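Local coordinates for protein aerobactin synthase IucC (Klebsiella pneumoniae, PDB 6CN7) that probably catalyses the ATP-dependent attachment of a second N-acetyl-N-hydroxylysine to N-citryl-N-acetyl-N-hydroxylysine, completing the siderophore aerobactin, at residues A[261-266]-A[272-277]. The protein carries 5 engineered substitutions. Sequence-based numbering, arbitrary orientation.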
ATOM      1  N   ARG A 261      -9.675  10.714  10.135  1.00 46.84           N
ATOM      2  CA  ARG A 261      -8.495  10.681  10.991  1.00 43.83           C
ATOM      3  C   ARG A 261      -8.842  10.542  12.466  1.00 44.83           C
ATOM      4  O   ARG A 261      -8.006  10.067  13.242  1.00 45.63           O
ATOM      5  CB  ARG A 261      -7.656  11.943  10.793  1.00 49.09           C
ATOM      6  CG  ARG A 261      -6.880  11.999   9.482  1.00 54.82           C
ATOM      7  CD  ARG A 261      -6.052  13.269   9.408  1.00 58.25           C
ATOM      8  NE  ARG A 261      -5.105  13.358  10.517  1.00 66.02           N
ATOM      9  CZ  ARG A 261      -4.486  14.473  10.894  1.00 69.13           C
ATOM     10  NH1 ARG A 261      -4.711  15.616  10.256  1.00 70.31           N
ATOM     11  NH2 ARG A 261      -3.641  14.447  11.916  1.00 67.32           N
ATOM     12  N   THR A 262     -10.042  10.945  12.870  1.00 44.65           N
ATOM     13  CA  THR A 262     -10.475  10.850  14.258  1.00 49.08           C
ATOM     14  C   THR A 262     -11.313   9.590  14.434  1.00 48.49           C
ATOM     15  O   THR A 262     -12.270   9.367  13.686  1.00 47.68           O
ATOM     16  CB  THR A 262     -11.273  12.089  14.669  1.00 51.49           C
ATOM     17  OG1 THR A 262     -10.498  13.265  14.407  1.00 52.48           O
ATOM     18  CG2 THR A 262     -11.618  12.038  16.152  1.00 50.68           C
ATOM     19  N   LEU A 263     -10.955   8.778  15.426  1.00 48.97           N
ATOM     20  CA  LEU A 263     -11.563   7.472  15.626  1.00 45.95           C
ATOM     21  C   LEU A 263     -12.302   7.422  16.957  1.00 49.83           C
ATOM     22  O   LEU A 263     -11.890   8.043  17.942  1.00 48.70           O
ATOM     23  CB  LEU A 263     -10.506   6.363  15.594  1.00 46.93           C
ATOM     24  CG  LEU A 263      -9.464   6.432  14.477  1.00 46.54           C
ATOM     25  CD1 LEU A 263      -8.431   5.335  14.670  1.00 43.91           C
ATOM     26  CD2 LEU A 263     -10.118   6.324  13.110  1.00 48.38           C
ATOM     27  N   THR A 264     -13.396   6.666  16.974  1.00 49.80           N
ATOM     28  CA  THR A 264     -14.164   6.407  18.183  1.00 51.78           C
ATOM     29  C   THR A 264     -13.892   4.987  18.658  1.00 52.57           C
ATOM     30  O   THR A 264     -13.787   4.060  17.848  1.00 50.45           O
ATOM     31  CB  THR A 264     -15.664   6.598  17.934  1.00 55.36           C
ATOM     32  OG1 THR A 264     -15.913   7.946  17.518  1.00 56.31           O
ATOM     33  CG2 THR A 264     -16.469   6.307  19.196  1.00 57.62           C
ATOM     34  N   ASN A 265     -13.773   4.819  19.974  1.00 52.67           N
ATOM     35  CA  ASN A 265     -13.529   3.504  20.551  1.00 53.68           C
ATOM     36  C   ASN A 265     -14.833   2.714  20.563  1.00 55.58           C
ATOM     37  O   ASN A 265     -15.806   3.121  21.209  1.00 55.78           O
ATOM     38  CB  ASN A 265     -12.964   3.636  21.964  1.00 54.38           C
ATOM     39  CG  ASN A 265     -12.423   2.325  22.501  1.00 57.63           C
ATOM     40  OD1 ASN A 265     -12.987   1.259  22.256  1.00 60.04           O
ATOM     41  ND2 ASN A 265     -11.319   2.398  23.233  1.00 56.97           N
ATOM     42  N   ALA A 266     -14.854   1.588  19.848  1.00 55.57           N
ATOM     43  CA  ALA A 266     -16.050   0.762  19.759  1.00 58.08           C
ATOM     44  C   ALA A 266     -16.089  -0.347  20.799  1.00 63.54           C
ATOM     45  O   ALA A 266     -17.167  -0.898  21.054  1.00 69.95           O
ATOM     46  CB  ALA A 266     -16.159   0.143  18.362  1.00 53.46           C
ATOM     47  N   LEU A 272     -12.676   9.428  25.441  1.00 66.96           N
ATOM     48  CA  LEU A 272     -11.605  10.018  24.647  1.00 61.90           C
ATOM     49  C   LEU A 272     -11.627   9.412  23.252  1.00 57.86           C
ATOM     50  O   LEU A 272     -11.555   8.187  23.102  1.00 57.23           O
ATOM     51  CB  LEU A 272     -10.237   9.788  25.295  1.00 61.64           C
ATOM     52  CG  LEU A 272      -9.918  10.551  26.585  1.00 64.54           C
ATOM     53  CD1 LEU A 272      -8.556  10.130  27.122  1.00 65.97           C
ATOM     54  CD2 LEU A 272      -9.956  12.056  26.358  1.00 61.81           C
ATOM     55  N   ASP A 273     -11.728  10.265  22.241  1.00 52.25           N
ATOM     56  CA  ASP A 273     -11.455   9.857  20.872  1.00 51.85           C
ATOM     57  C   ASP A 273      -9.976  10.061  20.572  1.00 52.34           C
ATOM     58  O   ASP A 273      -9.267  10.784  21.275  1.00 55.94           O
ATOM     59  CB  ASP A 273     -12.305  10.648  19.879  1.00 48.85           C
ATOM     60  CG  ASP A 273     -13.790  10.381  20.035  1.00 53.07           C
ATOM     61  OD1 ASP A 273     -14.149   9.305  20.554  1.00 58.49           O
ATOM     62  OD2 ASP A 273     -14.599  11.246  19.632  1.00 58.06           O
ATOM     63  N   ILE A 274      -9.509   9.411  19.512  1.00 52.71           N
ATOM     64  CA  ILE A 274      -8.118   9.500  19.095  1.00 52.25           C
ATOM     65  C   ILE A 274      -8.077  10.000  17.661  1.00 51.14           C
ATOM     66  O   ILE A 274      -8.914   9.623  16.836  1.00 51.46           O
ATOM     67  CB  ILE A 274      -7.388   8.147  19.226  1.00 54.73           C
ATOM     68  CG1 ILE A 274      -5.881   8.349  19.057  1.00 56.88           C
ATOM     69  CG2 ILE A 274      -7.921   7.139  18.203  1.00 54.85           C
ATOM     70  CD1 ILE A 274      -5.049   7.140  19.429  1.00 54.97           C
ATOM     71  N   LYS A 275      -7.102  10.857  17.372  1.00 52.15           N
ATOM     72  CA  LYS A 275      -6.893  11.396  16.033  1.00 50.93           C
ATOM     73  C   LYS A 275      -5.468  11.080  15.611  1.00 50.64           C
ATOM     74  O   LYS A 275      -4.517  11.436  16.316  1.00 51.51           O
ATOM     75  CB  LYS A 275      -7.153  12.902  15.993  1.00 48.24           C
ATOM     76  CG  LYS A 275      -6.964  13.518  14.619  1.00 54.09           C
ATOM     77  CD  LYS A 275      -7.274  15.004  14.620  1.00 60.51           C
ATOM     78  CE  LYS A 275      -7.097  15.598  13.233  1.00 65.20           C
ATOM     79  NZ  LYS A 275      -7.431  17.047  13.196  1.00 69.63           N
ATOM     80  N   LEU A 276      -5.323  10.419  14.466  1.00 44.43           N
ATOM     81  CA  LEU A 276      -4.034   9.920  14.025  1.00 41.88           C
ATOM     82  C   LEU A 276      -3.700  10.462  12.640  1.00 42.23           C
ATOM     83  O   LEU A 276      -4.605  10.812  11.877  1.00 45.58           O
ATOM     84  CB  LEU A 276      -4.031   8.386  13.993  1.00 42.95           C
ATOM     85  CG  LEU A 276      -4.242   7.736  15.364  1.00 48.61           C
ATOM     86  CD1 LEU A 276      -4.621   6.266  15.242  1.00 50.27           C
ATOM     87  CD2 LEU A 276      -2.994   7.891  16.220  1.00 51.91           C
ATOM     88  N   PRO A 277      -2.418  10.553  12.284  1.00 43.18           N
ATOM     89  CA  PRO A 277      -2.068  11.053  10.948  1.00 45.22           C
ATOM     90  C   PRO A 277      -2.427  10.062   9.849  1.00 48.18           C
ATOM     91  O   PRO A 277      -2.243   8.851   9.989  1.00 46.87           O
ATOM     92  CB  PRO A 277      -0.550  11.262  11.029  1.00 47.65           C
ATOM     93  CG  PRO A 277      -0.220  11.259  12.481  1.00 48.29           C
ATOM     94  CD  PRO A 277      -1.226  10.377  13.132  1.00 47.06           C
TER
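Leu-263 and Ile-274 form an antiparallel hydrogen-bonded pair: Leu-263 N donates to Ile-274 O at 2.6 Å, and Ile-274 N returns a bond to Leu-263 O at 3.2 Å. A third backbone bond, Leu-276 N to Arg-261 O, continues the ladder past the ends of the strands. Between these rungs the non-hydrogen-bonded pair Thr-262 and Lys-275 draws together to 4.0 Å between CA atoms, where the CA of Thr-262 makes a CH...O contact with Ile-274 O and that of Lys-275 one with Arg-261 O.

The side chain of Arg-261 adds a further bond. Its chain bends at chi3 (59°), turning Arg-261 NE onto Leu-276 O at 2.9 Å with a nearly straight N-H...O angle of 175°; the oxygen lies in the guanidinium plane, whereas NE sits above the plane of the carbonyl. Lys-275 CE, at the end of an extended chain, rests over the centre of one face of the guanidinium, 3.7 Å from Arg-261 CZ. The two cationic ends are also close, so some mutual repulsion is likely.

The segments are the two arms of a beta hairpin inside the large antiparallel sheet of the IucA/IucC family region, flanked by strand 252-256 beside 262-265 and strand 350-355 beside 272-275.

Apolar packing occupies the sheet face bearing Leu-263 and Ile-274. These side chains run side by side, Leu-263 CB against Ile-274 CG2 at 3.8 Å, while Leu-263 CD1 meets Leu-276 CD1 at 4.0 Å; Leu-168 of strand 165-174 touches all three residues.

On the face bearing Thr-262, its OG1 lies against the methylenes of Lys-275, and its side chain crosses that of Asp-273 at about a right angle, Thr-262 CG2 touching Asp-273 CB. Asp-273 runs alongside Thr-264, whose OG1 is hydrogen-bonded to Gln-257 NE2, an amide nitrogen that also makes a weak bond to Asp-273 OD2.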